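Side-chain contacts in D-isomer specific 2-hydroxyacid dehydrogenase family protein (Aeromonas salmonicida subsp. salmonicida, PDB 3HG7), which probably acts as an NAD-dependent oxidoreductase of the D-2-hydroxyacid dehydrogenase family: residues 43-48 and 59-64; 68-73 and 294-299; 77-82 and 229-234; 235-240 and 256-261. The protein carries 1 engineered substitution. One frame throughout, in Å; residues are numbered along the deposited sequence.

How the interactions relate
Followed from the N terminus, the chain closes its first small loop at interaction 1, joining two neighbouring connections of the five-stranded parallel sheet. Interaction 2 opens soon afterwards and closes last, pairing strand 70-73 with the far C-terminal helix 286-301. Interactions 3 and 4 both fall within that long excursion, one after the other, and no loop crosses another. Interaction 3 bridges the two sheet-bearing halves, and interaction 4 ties a helix start to a loop within the seven-stranded half. Contacts also run between them: Leu62 packs on Leu68, Phe71 and Leu62 both on Leu81, and Val256 lies against the backbone around Arg231.

Interaction 1. Residues 43-48 and 59-64; sequences KLIGEA and KPLLAK
The backbones of 43-48 and 59-64 draw nearest at Gly46 and Lys64, whose CA atoms lie 5.4 Å apart where two irregular turns with helical backbone angles approach. Both belong to crossover connections of a five-stranded parallel sheet with strand order 2-1-3-4-5, as in flavodoxin-like folds: 43-48 finishes helix 38-44 ahead of strand 50-53, whereas the segment 59-64 leads on towards strand 70-73. At the close point Gly46 CA meets Lys64 O at 3.2 Å, a CA-H...O contact that is bent at the hydrogen, with 130° there.

The side-chain work falls to Ile45. CG1 lies anti to the backbone N (chi1 -175°), which points its CD1 end at Leu61 and leaves CG2 for Lys64. CG2 reaches Lys64 CB at 3.7 Å, the two side chains crossing at about a right angle, while CD1 rests on Leu61 CB at 3.9 Å. Ile45 also packs on Leu9 of strand 6-11, which links the contact to the sheet. Leu61 turns its own chain against Gln38, Ala41 and Glu42 of helix 38-44. Lys64 lends only its base to Ile45: its extended chain leads away, and its NZ forms a salt bridge with Glu42 on that same helix. The methyl CG2 of Ile45 also comes near a backbone oxygen, lying 4.0 Å from Leu61 O.

Interaction 2. Residues 68-73 and 294-299; sequences LSWFQS and VRNYIR
Trp70 and Gln72, alternate residues of one strand, both reach Asn296, each in its own way. The six-membered end of the indole meets the base of Asn296, with Trp70 CZ2 3.4 Å from Asn296 CB, and the ring plane stands nearly perpendicular to the Asn296 amide. The same end of the indole continues along the helix backbone, CH2 of Trp70 lying 3.6 Å from Tyr297 N, and its CZ3 comes in at the edge of the Tyr297 ring. Gln72 makes the polar contact: Asn296 ND2 donates to Gln72 OE1 at 3.2 Å, with an N-H...O angle of 159°. The donor lies in the carbonyl plane, and the two amides are only 18° from coplanar.

A second shell holds both amides in this orientation. The Gln72 chain bends at chi2 (66°), and NE2 donates to Ser73 O at 2.9 Å and also to Asn94 O, while OE1 takes a further bond from Thr93 OG1. That same hydroxyl oxygen accepts from Trp70 NE1, linking the two strand side chains. On the helix, Asn296 OD1 receives Asp307 N and also Arg299 NH1, the latter at 3.0 Å and from above the carbonyl plane. Every polar atom of both buried amides is therefore bonded.

Strand 70-73 lies between strands 50-53 and 91-93, and the 294-299 part of helix 286-301 runs nearly antiparallel alongside it, with Phe293 and Phe300 bringing their rings to Trp70 and Tyr297 packing on Ile50.

Interaction 3. Residues 77-82 and 229-234; sequences GVDVLL and VGRGNA
The backbones around Asp79 and Arg231 stay well apart, their CA atoms 10.9 Å from each other; Asp79 begins one short 3-10 turn, and Arg231 immediately precedes another, 232-234. Side chains alone span the distance, each setting out from its backbone towards the other. Arg231 provides most of the length, though its chain is not extended; it bends at chi2 (-75°) and again at chi3 before the guanidinium meets the carboxylate.

Contact is made through one corner of each group. NH1 of Arg231 lies 2.8 Å from OD1 of Asp79 in a salt bridge, but the hydrogen bond within it is weak, with an N-H...O angle of 117°. The second nitrogen stands further back, Arg231 NH2 being 3.5 Å from Asp79 OD1. The planes of the two groups are turned 38° apart, so this is not the flat, two-bonded pairing that a carboxylate and a guanidinium can form.

Asn228 steadies the base of the arginine, its ND2 bonded to Arg231 O and its OD1 to Gly230 N. The Asp79-Arg231 pair bridges the two lobes, between the loop after strand 70-73 and the Gly-Arg-Gly loop of the NAD-binding part. Short but poorly angled, the link probably relies more on charge attraction than on directional bonding.

Interaction 4. Residues 235-240 and 256-261; sequences INEGDL and VFEQEP
Glu237 and Glu258 meet in a carboxylate-to-backbone contact, where the first turn of helix 237-245 faces the loop after strand 251-254. Glu258 N donates to Glu237 OE2 at 2.9 Å, and the bond is almost straight (175°), though the oxygen is met from above the carboxylate plane. The extended chain beyond CG carries the Glu237 carboxylate across to the loop, where OE2 also lies 3.7 Å from Phe257 CB and at the edge of that ring. The second oxygen is engaged too: a water donates to Glu237 OE1 at 2.8 Å and accepts from Gln259 N, so the carboxylate holds two successive peptide N-H groups, one of them indirectly.

Helix 237-245 is the connection between strands 225-228 and 251-254 in a beta-alpha-beta unit of the Rossmann-type, seven-stranded parallel sheet. Its start is fixed by Asn236 at the N-cap, whose OD1 accepts from Asp239 N at 2.8 Å.

The Glu258 side chain runs alongside that of Glu237, pointing the other way, and Glu237 OE1 lies 4.3 Å from Glu258 OE1, a like-charge approach probably eased by the peptide and water bonds. Glu258 OE2 has a weak bond from His210 NE2. Further along the loop, Glu260 OE1 accepts from Phe257 N at 2.9 Å, while its OE2 bonds to His279 ND1, a glutamate-histidine pairing like that found in the active sites of D-2-hydroxyacid dehydrogenases.

Interaction 1. Residues 43-48 and 59-64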
# COMPACT_ATOMS: atom_id res chain seq x y z
N LYS A 43 5.55 -22.19 -21.24
CA LYS A 43 4.86 -22.95 -22.22
C LYS A 43 3.46 -22.44 -22.50
O LYS A 43 2.89 -22.75 -23.55
CB LYS A 43 4.77 -24.43 -21.80
CG LYS A 43 6.13 -25.00 -21.40
CD LYS A 43 6.05 -26.49 -21.16
CE LYS A 43 7.43 -27.04 -20.84
NZ LYS A 43 7.35 -27.95 -19.66
N LEU A 44 2.92 -21.66 -21.58
CA LEU A 44 1.49 -21.32 -21.63
C LEU A 44 1.18 -19.87 -21.94
O LEU A 44 0.10 -19.59 -22.43
CB LEU A 44 0.79 -21.71 -20.32
CG LEU A 44 0.83 -23.20 -19.95
CD1 LEU A 44 0.24 -23.34 -18.57
CD2 LEU A 44 0.02 -24.01 -20.96
N ILE A 45 2.11 -18.97 -21.67
CA ILE A 45 1.75 -17.55 -21.68
C ILE A 45 1.42 -17.04 -23.08
O ILE A 45 0.55 -16.16 -23.25
CB ILE A 45 2.80 -16.65 -21.02
CG1 ILE A 45 2.27 -15.21 -20.98
CG2 ILE A 45 4.16 -16.77 -21.76
CD1 ILE A 45 2.57 -14.46 -19.79
N GLY A 46 2.08 -17.62 -24.09
CA GLY A 46 1.78 -17.24 -25.48
C GLY A 46 0.35 -17.52 -25.87
O GLY A 46 -0.14 -16.94 -26.84
N GLU A 47 -0.30 -18.43 -25.14
CA GLU A 47 -1.70 -18.76 -25.38
C GLU A 47 -2.75 -17.92 -24.65
O GLU A 47 -3.94 -18.05 -24.94
CB GLU A 47 -1.94 -20.23 -25.08
CG GLU A 47 -1.25 -21.11 -26.11
CD GLU A 47 -1.35 -22.56 -25.76
OE1 GLU A 47 -0.30 -23.19 -25.48
OE2 GLU A 47 -2.50 -23.08 -25.74
N ALA A 48 -2.30 -17.05 -23.75
CA ALA A 48 -3.23 -16.32 -22.87
C ALA A 48 -3.71 -15.02 -23.50
O ALA A 48 -2.89 -14.13 -23.82
CB ALA A 48 -2.55 -16.03 -21.55
N LYS A 59 6.45 -10.21 -15.42
CA LYS A 59 7.46 -9.40 -16.11
C LYS A 59 8.47 -10.14 -17.00
O LYS A 59 8.67 -9.72 -18.15
CB LYS A 59 8.17 -8.41 -15.16
CG LYS A 59 9.13 -7.45 -15.90
CD LYS A 59 9.79 -6.42 -14.97
CE LYS A 59 10.46 -5.32 -15.79
NZ LYS A 59 10.80 -4.12 -14.93
N PRO A 60 9.10 -11.24 -16.49
CA PRO A 60 10.03 -12.03 -17.31
C PRO A 60 9.37 -12.84 -18.44
O PRO A 60 10.06 -13.34 -19.32
CB PRO A 60 10.67 -13.00 -16.30
CG PRO A 60 9.75 -13.01 -15.13
CD PRO A 60 9.18 -11.64 -15.07
N LEU A 61 8.05 -12.97 -18.40
CA LEU A 61 7.33 -13.77 -19.39
C LEU A 61 6.64 -12.87 -20.43
O LEU A 61 6.18 -13.35 -21.47
CB LEU A 61 6.29 -14.66 -18.68
CG LEU A 61 6.88 -15.79 -17.82
CD1 LEU A 61 5.96 -16.28 -16.74
CD2 LEU A 61 7.22 -16.94 -18.73
N LEU A 62 6.59 -11.57 -20.17
CA LEU A 62 5.71 -10.67 -20.96
C LEU A 62 6.05 -10.60 -22.44
O LEU A 62 5.13 -10.50 -23.26
CB LEU A 62 5.65 -9.25 -20.39
CG LEU A 62 4.50 -8.96 -19.44
CD1 LEU A 62 4.53 -7.50 -19.04
CD2 LEU A 62 3.16 -9.30 -20.06
N ALA A 63 7.34 -10.65 -22.80
CA ALA A 63 7.71 -10.63 -24.24
C ALA A 63 7.13 -11.80 -25.01
O ALA A 63 6.98 -11.70 -26.23
CB ALA A 63 9.22 -10.57 -24.44
N LYS A 64 6.80 -12.90 -24.33
CA LYS A 64 6.16 -14.09 -24.97
C LYS A 64 4.63 -14.03 -25.05
O LYS A 64 4.00 -14.88 -25.72
CB LYS A 64 6.55 -15.37 -24.21
CG LYS A 64 8.04 -15.69 -24.32
CD LYS A 64 8.36 -17.06 -23.80
CE LYS A 64 9.83 -17.41 -24.07
NZ LYS A 64 10.23 -18.73 -23.46

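Interaction 2. Residues 68-73 and 294-299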
# COMPACT_ATOMS: atom_id res chain seq x y z
N LEU A 68 -1.78 -11.50 -25.65
CA LEU A 68 -2.31 -10.82 -24.47
C LEU A 68 -3.03 -9.51 -24.80
O LEU A 68 -2.46 -8.65 -25.48
CB LEU A 68 -1.18 -10.55 -23.46
CG LEU A 68 -1.60 -9.84 -22.16
CD1 LEU A 68 -2.54 -10.73 -21.34
CD2 LEU A 68 -0.41 -9.47 -21.34
N SER A 69 -4.27 -9.40 -24.32
CA SER A 69 -5.17 -8.27 -24.48
C SER A 69 -5.39 -7.51 -23.18
O SER A 69 -5.54 -6.26 -23.18
CB SER A 69 -6.53 -8.81 -24.95
OG SER A 69 -6.40 -9.21 -26.30
N TRP A 70 -5.50 -8.26 -22.09
CA TRP A 70 -5.77 -7.69 -20.76
C TRP A 70 -5.07 -8.45 -19.62
O TRP A 70 -5.18 -9.67 -19.47
CB TRP A 70 -7.28 -7.58 -20.52
CG TRP A 70 -7.65 -7.24 -19.12
CD1 TRP A 70 -7.08 -6.29 -18.30
CD2 TRP A 70 -8.67 -7.87 -18.35
NE1 TRP A 70 -7.68 -6.31 -17.08
CE2 TRP A 70 -8.65 -7.28 -17.08
CE3 TRP A 70 -9.57 -8.91 -18.61
CZ2 TRP A 70 -9.52 -7.69 -16.05
CZ3 TRP A 70 -10.44 -9.31 -17.60
CH2 TRP A 70 -10.41 -8.68 -16.33
N PHE A 71 -4.32 -7.69 -18.83
CA PHE A 71 -3.58 -8.21 -17.65
C PHE A 71 -4.17 -7.52 -16.43
O PHE A 71 -4.10 -6.29 -16.29
CB PHE A 71 -2.11 -7.83 -17.83
CG PHE A 71 -1.18 -8.25 -16.71
CD1 PHE A 71 -1.64 -8.86 -15.55
CD2 PHE A 71 0.16 -7.93 -16.81
CE1 PHE A 71 -0.74 -9.19 -14.49
CE2 PHE A 71 1.05 -8.26 -15.78
CZ PHE A 71 0.58 -8.88 -14.62
N GLN A 72 -4.80 -8.30 -15.58
CA GLN A 72 -5.24 -7.85 -14.26
C GLN A 72 -4.13 -8.17 -13.26
O GLN A 72 -3.89 -9.36 -12.96
CB GLN A 72 -6.51 -8.57 -13.84
CG GLN A 72 -6.98 -8.22 -12.40
CD GLN A 72 -7.42 -6.79 -12.27
OE1 GLN A 72 -8.34 -6.32 -12.98
NE2 GLN A 72 -6.76 -6.04 -11.36
N SER A 73 -3.47 -7.13 -12.77
CA SER A 73 -2.51 -7.26 -11.65
C SER A 73 -3.23 -7.56 -10.34
O SER A 73 -4.32 -7.06 -10.10
CB SER A 73 -1.66 -5.99 -11.49
OG SER A 73 -0.88 -6.04 -10.28
N VAL A 294 -13.75 -10.42 -12.03
CA VAL A 294 -15.00 -10.80 -12.70
C VAL A 294 -15.81 -9.57 -13.17
O VAL A 294 -16.38 -9.62 -14.26
CB VAL A 294 -15.83 -11.76 -11.80
CG1 VAL A 294 -17.26 -11.92 -12.32
CG2 VAL A 294 -15.11 -13.10 -11.70
N ARG A 295 -15.84 -8.49 -12.40
CA ARG A 295 -16.55 -7.27 -12.85
C ARG A 295 -15.85 -6.69 -14.08
O ARG A 295 -16.50 -6.30 -15.04
CB ARG A 295 -16.71 -6.22 -11.71
CG ARG A 295 -17.67 -6.61 -10.59
CD ARG A 295 -17.95 -5.43 -9.60
NE ARG A 295 -16.78 -4.56 -9.44
CZ ARG A 295 -16.04 -4.46 -8.33
NH1 ARG A 295 -14.99 -3.64 -8.31
NH2 ARG A 295 -16.35 -5.17 -7.26
N ASN A 296 -14.52 -6.64 -14.05
CA ASN A 296 -13.74 -6.19 -15.20
C ASN A 296 -13.87 -7.11 -16.40
O ASN A 296 -13.88 -6.66 -17.53
CB ASN A 296 -12.26 -6.00 -14.82
CG ASN A 296 -11.91 -4.54 -14.47
OD1 ASN A 296 -12.66 -3.60 -14.79
ND2 ASN A 296 -10.76 -4.36 -13.84
N TYR A 297 -13.99 -8.41 -16.14
CA TYR A 297 -14.17 -9.38 -17.23
C TYR A 297 -15.47 -9.11 -18.01
O TYR A 297 -15.47 -9.07 -19.24
CB TYR A 297 -14.14 -10.82 -16.69
CG TYR A 297 -14.36 -11.86 -17.76
CD1 TYR A 297 -13.32 -12.25 -18.59
CD2 TYR A 297 -15.60 -12.46 -17.93
CE1 TYR A 297 -13.53 -13.20 -19.58
CE2 TYR A 297 -15.82 -13.41 -18.90
CZ TYR A 297 -14.78 -13.78 -19.73
OH TYR A 297 -14.98 -14.72 -20.72
N ILE A 298 -16.56 -8.90 -17.28
CA ILE A 298 -17.84 -8.51 -17.91
C ILE A 298 -17.72 -7.26 -18.80
O ILE A 298 -18.27 -7.24 -19.90
CB ILE A 298 -18.97 -8.29 -16.88
CG1 ILE A 298 -19.18 -9.52 -16.00
CG2 ILE A 298 -20.29 -7.88 -17.60
CD1 ILE A 298 -19.37 -10.83 -16.72
N ARG A 299 -17.02 -6.23 -18.33
CA ARG A 299 -16.79 -5.02 -19.14
C ARG A 299 -15.91 -5.36 -20.34
O ARG A 299 -16.21 -5.01 -21.49
CB ARG A 299 -16.13 -3.92 -18.30
CG ARG A 299 -16.98 -3.30 -17.17
CD ARG A 299 -16.05 -2.81 -16.06
NE ARG A 299 -16.75 -2.21 -14.92
CZ ARG A 299 -16.31 -2.23 -13.66
NH1 ARG A 299 -15.16 -2.84 -13.34
NH2 ARG A 299 -17.02 -1.65 -12.70

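Interaction 3. Residues 77-82 and 229-234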
# COMPACT_ATOMS: atom_id res chain seq x y z
N GLY A 77 0.53 -2.02 -6.84
CA GLY A 77 1.75 -1.45 -7.43
C GLY A 77 2.14 -2.19 -8.71
O GLY A 77 2.28 -3.41 -8.69
N VAL A 78 2.35 -1.45 -9.79
CA VAL A 78 2.64 -2.07 -11.11
C VAL A 78 3.86 -1.42 -11.74
O VAL A 78 4.12 -1.59 -12.92
CB VAL A 78 1.43 -2.01 -12.11
CG1 VAL A 78 0.26 -2.88 -11.62
CG2 VAL A 78 0.99 -0.54 -12.38
N ASP A 79 4.61 -0.66 -10.94
CA ASP A 79 5.73 0.09 -11.50
C ASP A 79 6.72 -0.70 -12.32
O ASP A 79 7.28 -0.19 -13.28
CB ASP A 79 6.45 0.92 -10.44
CG ASP A 79 5.67 2.13 -10.05
OD1 ASP A 79 4.73 1.98 -9.24
OD2 ASP A 79 5.97 3.22 -10.59
N VAL A 80 6.92 -1.97 -11.97
CA VAL A 80 7.87 -2.77 -12.72
C VAL A 80 7.42 -3.00 -14.18
O VAL A 80 8.23 -3.35 -15.03
CB VAL A 80 8.20 -4.11 -12.02
CG1 VAL A 80 8.81 -3.85 -10.61
CG2 VAL A 80 6.95 -5.02 -11.95
N LEU A 81 6.13 -2.78 -14.44
CA LEU A 81 5.56 -2.96 -15.78
C LEU A 81 5.56 -1.68 -16.63
O LEU A 81 5.19 -1.71 -17.81
CB LEU A 81 4.14 -3.55 -15.68
CG LEU A 81 3.97 -4.81 -14.83
CD1 LEU A 81 2.50 -5.13 -14.69
CD2 LEU A 81 4.72 -6.00 -15.46
N LEU A 82 5.98 -0.56 -16.03
CA LEU A 82 6.06 0.71 -16.74
C LEU A 82 7.46 0.92 -17.32
O LEU A 82 7.72 1.92 -17.99
CB LEU A 82 5.69 1.88 -15.82
CG LEU A 82 4.44 1.74 -14.95
CD1 LEU A 82 4.31 2.95 -14.04
CD2 LEU A 82 3.16 1.53 -15.76
N VAL A 229 3.10 4.18 4.36
CA VAL A 229 2.52 2.99 3.76
C VAL A 229 2.26 3.19 2.25
O VAL A 229 1.62 2.35 1.62
CB VAL A 229 1.21 2.66 4.45
CG1 VAL A 229 1.45 2.23 5.90
CG2 VAL A 229 0.31 3.89 4.43
N GLY A 230 2.72 4.31 1.69
CA GLY A 230 2.61 4.58 0.25
C GLY A 230 3.73 3.95 -0.55
O GLY A 230 3.63 2.79 -0.96
N ARG A 231 4.81 4.69 -0.78
CA ARG A 231 6.00 4.11 -1.42
C ARG A 231 7.23 4.60 -0.68
O ARG A 231 7.23 5.70 -0.14
CB ARG A 231 6.11 4.50 -2.91
CG ARG A 231 4.81 4.46 -3.73
CD ARG A 231 4.34 3.03 -4.10
NE ARG A 231 5.38 2.21 -4.72
CZ ARG A 231 5.81 2.33 -5.98
NH1 ARG A 231 5.30 3.26 -6.79
NH2 ARG A 231 6.76 1.52 -6.43
N GLY A 232 8.29 3.79 -0.67
CA GLY A 232 9.53 4.15 -0.00
C GLY A 232 9.99 5.56 -0.32
O GLY A 232 10.63 6.22 0.50
N ASN A 233 9.64 5.99 -1.53
CA ASN A 233 10.04 7.28 -2.11
C ASN A 233 9.69 8.56 -1.37
O ASN A 233 10.34 9.60 -1.59
CB ASN A 233 9.47 7.39 -3.53
CG ASN A 233 10.42 6.87 -4.56
OD1 ASN A 233 10.10 6.83 -5.76
ND2 ASN A 233 11.61 6.48 -4.12
N ALA A 234 8.66 8.50 -0.53
CA ALA A 234 8.20 9.66 0.20
C ALA A 234 9.25 10.14 1.19
O ALA A 234 9.26 11.31 1.59
CB ALA A 234 6.90 9.35 0.91

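Interaction 4. Residues 235-240 and 256-261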
# COMPACT_ATOMS: atom_id res chain seq x y z
N ILE A 235 10.15 9.24 1.56
CA ILE A 235 11.06 9.48 2.66
C ILE A 235 12.51 9.29 2.24
O ILE A 235 12.87 8.25 1.70
CB ILE A 235 10.75 8.54 3.88
CG1 ILE A 235 9.36 8.83 4.46
CG2 ILE A 235 11.82 8.66 4.97
CD1 ILE A 235 8.83 7.76 5.40
N ASN A 236 13.34 10.29 2.51
CA ASN A 236 14.78 10.09 2.43
C ASN A 236 15.19 9.39 3.70
O ASN A 236 15.10 9.96 4.80
CB ASN A 236 15.55 11.40 2.26
CG ASN A 236 17.06 11.21 2.37
OD1 ASN A 236 17.58 10.99 3.46
ND2 ASN A 236 17.76 11.28 1.24
N GLU A 237 15.63 8.15 3.55
CA GLU A 237 15.84 7.26 4.69
C GLU A 237 16.99 7.72 5.59
O GLU A 237 16.89 7.64 6.82
CB GLU A 237 15.96 5.80 4.23
CG GLU A 237 14.60 5.27 3.72
CD GLU A 237 14.61 3.87 3.10
OE1 GLU A 237 15.70 3.24 3.01
OE2 GLU A 237 13.51 3.41 2.72
N GLY A 238 18.05 8.24 4.97
CA GLY A 238 19.23 8.73 5.69
C GLY A 238 18.87 9.83 6.67
O GLY A 238 19.39 9.91 7.79
N ASP A 239 17.93 10.66 6.26
CA ASP A 239 17.56 11.80 7.06
C ASP A 239 16.40 11.52 8.05
O ASP A 239 16.28 12.19 9.07
CB ASP A 239 17.31 12.96 6.14
CG ASP A 239 18.53 13.27 5.25
OD1 ASP A 239 18.38 13.29 4.02
OD2 ASP A 239 19.64 13.46 5.79
N LEU A 240 15.57 10.52 7.73
CA LEU A 240 14.62 9.95 8.71
C LEU A 240 15.38 9.39 9.90
O LEU A 240 14.99 9.60 11.04
CB LEU A 240 13.78 8.83 8.07
CG LEU A 240 13.08 7.88 9.06
CD1 LEU A 240 12.06 8.60 9.92
CD2 LEU A 240 12.43 6.69 8.37
N VAL A 256 6.98 0.30 3.77
CA VAL A 256 7.55 0.40 2.40
C VAL A 256 8.89 1.10 2.42
O VAL A 256 9.19 1.88 3.32
CB VAL A 256 6.60 1.11 1.44
CG1 VAL A 256 5.35 0.26 1.22
CG2 VAL A 256 6.25 2.54 1.96
N PHE A 257 9.72 0.79 1.42
CA PHE A 257 11.12 1.18 1.48
C PHE A 257 11.68 1.51 0.11
O PHE A 257 11.14 1.04 -0.90
CB PHE A 257 11.93 0.07 2.15
CG PHE A 257 11.45 -0.23 3.54
CD1 PHE A 257 11.89 0.55 4.62
CD2 PHE A 257 10.51 -1.23 3.77
CE1 PHE A 257 11.43 0.30 5.91
CE2 PHE A 257 10.03 -1.47 5.05
CZ PHE A 257 10.51 -0.71 6.12
N GLU A 258 12.73 2.33 0.09
CA GLU A 258 13.46 2.67 -1.15
C GLU A 258 13.94 1.40 -1.87
O GLU A 258 13.95 1.34 -3.10
CB GLU A 258 14.65 3.59 -0.81
CG GLU A 258 14.77 4.84 -1.69
CD GLU A 258 15.01 6.12 -0.87
OE1 GLU A 258 15.98 6.18 -0.08
OE2 GLU A 258 14.20 7.07 -1.03
N GLN A 259 14.34 0.39 -1.09
CA GLN A 259 14.70 -0.94 -1.62
C GLN A 259 13.96 -2.06 -0.87
O GLN A 259 14.03 -2.14 0.36
CB GLN A 259 16.22 -1.15 -1.53
CG GLN A 259 16.72 -2.57 -1.84
CD GLN A 259 16.96 -2.84 -3.33
OE1 GLN A 259 17.71 -2.11 -3.99
NE2 GLN A 259 16.34 -3.90 -3.85
N GLU A 260 13.24 -2.91 -1.60
CA GLU A 260 12.63 -4.12 -1.01
C GLU A 260 12.87 -5.43 -1.76
O GLU A 260 12.86 -5.45 -3.00
CB GLU A 260 11.14 -3.94 -0.70
CG GLU A 260 10.43 -2.90 -1.50
CD GLU A 260 9.10 -2.53 -0.88
OE1 GLU A 260 8.99 -1.46 -0.23
OE2 GLU A 260 8.15 -3.32 -1.05
N PRO A 261 13.09 -6.53 -1.02
CA PRO A 261 13.13 -6.54 0.44
C PRO A 261 14.21 -5.60 1.00
O PRO A 261 15.25 -5.39 0.35
CB PRO A 261 13.46 -8.00 0.79
CG PRO A 261 13.78 -8.67 -0.50
CD PRO A 261 13.13 -7.89 -1.58
O HOH W 1 15.34 1.12 1.29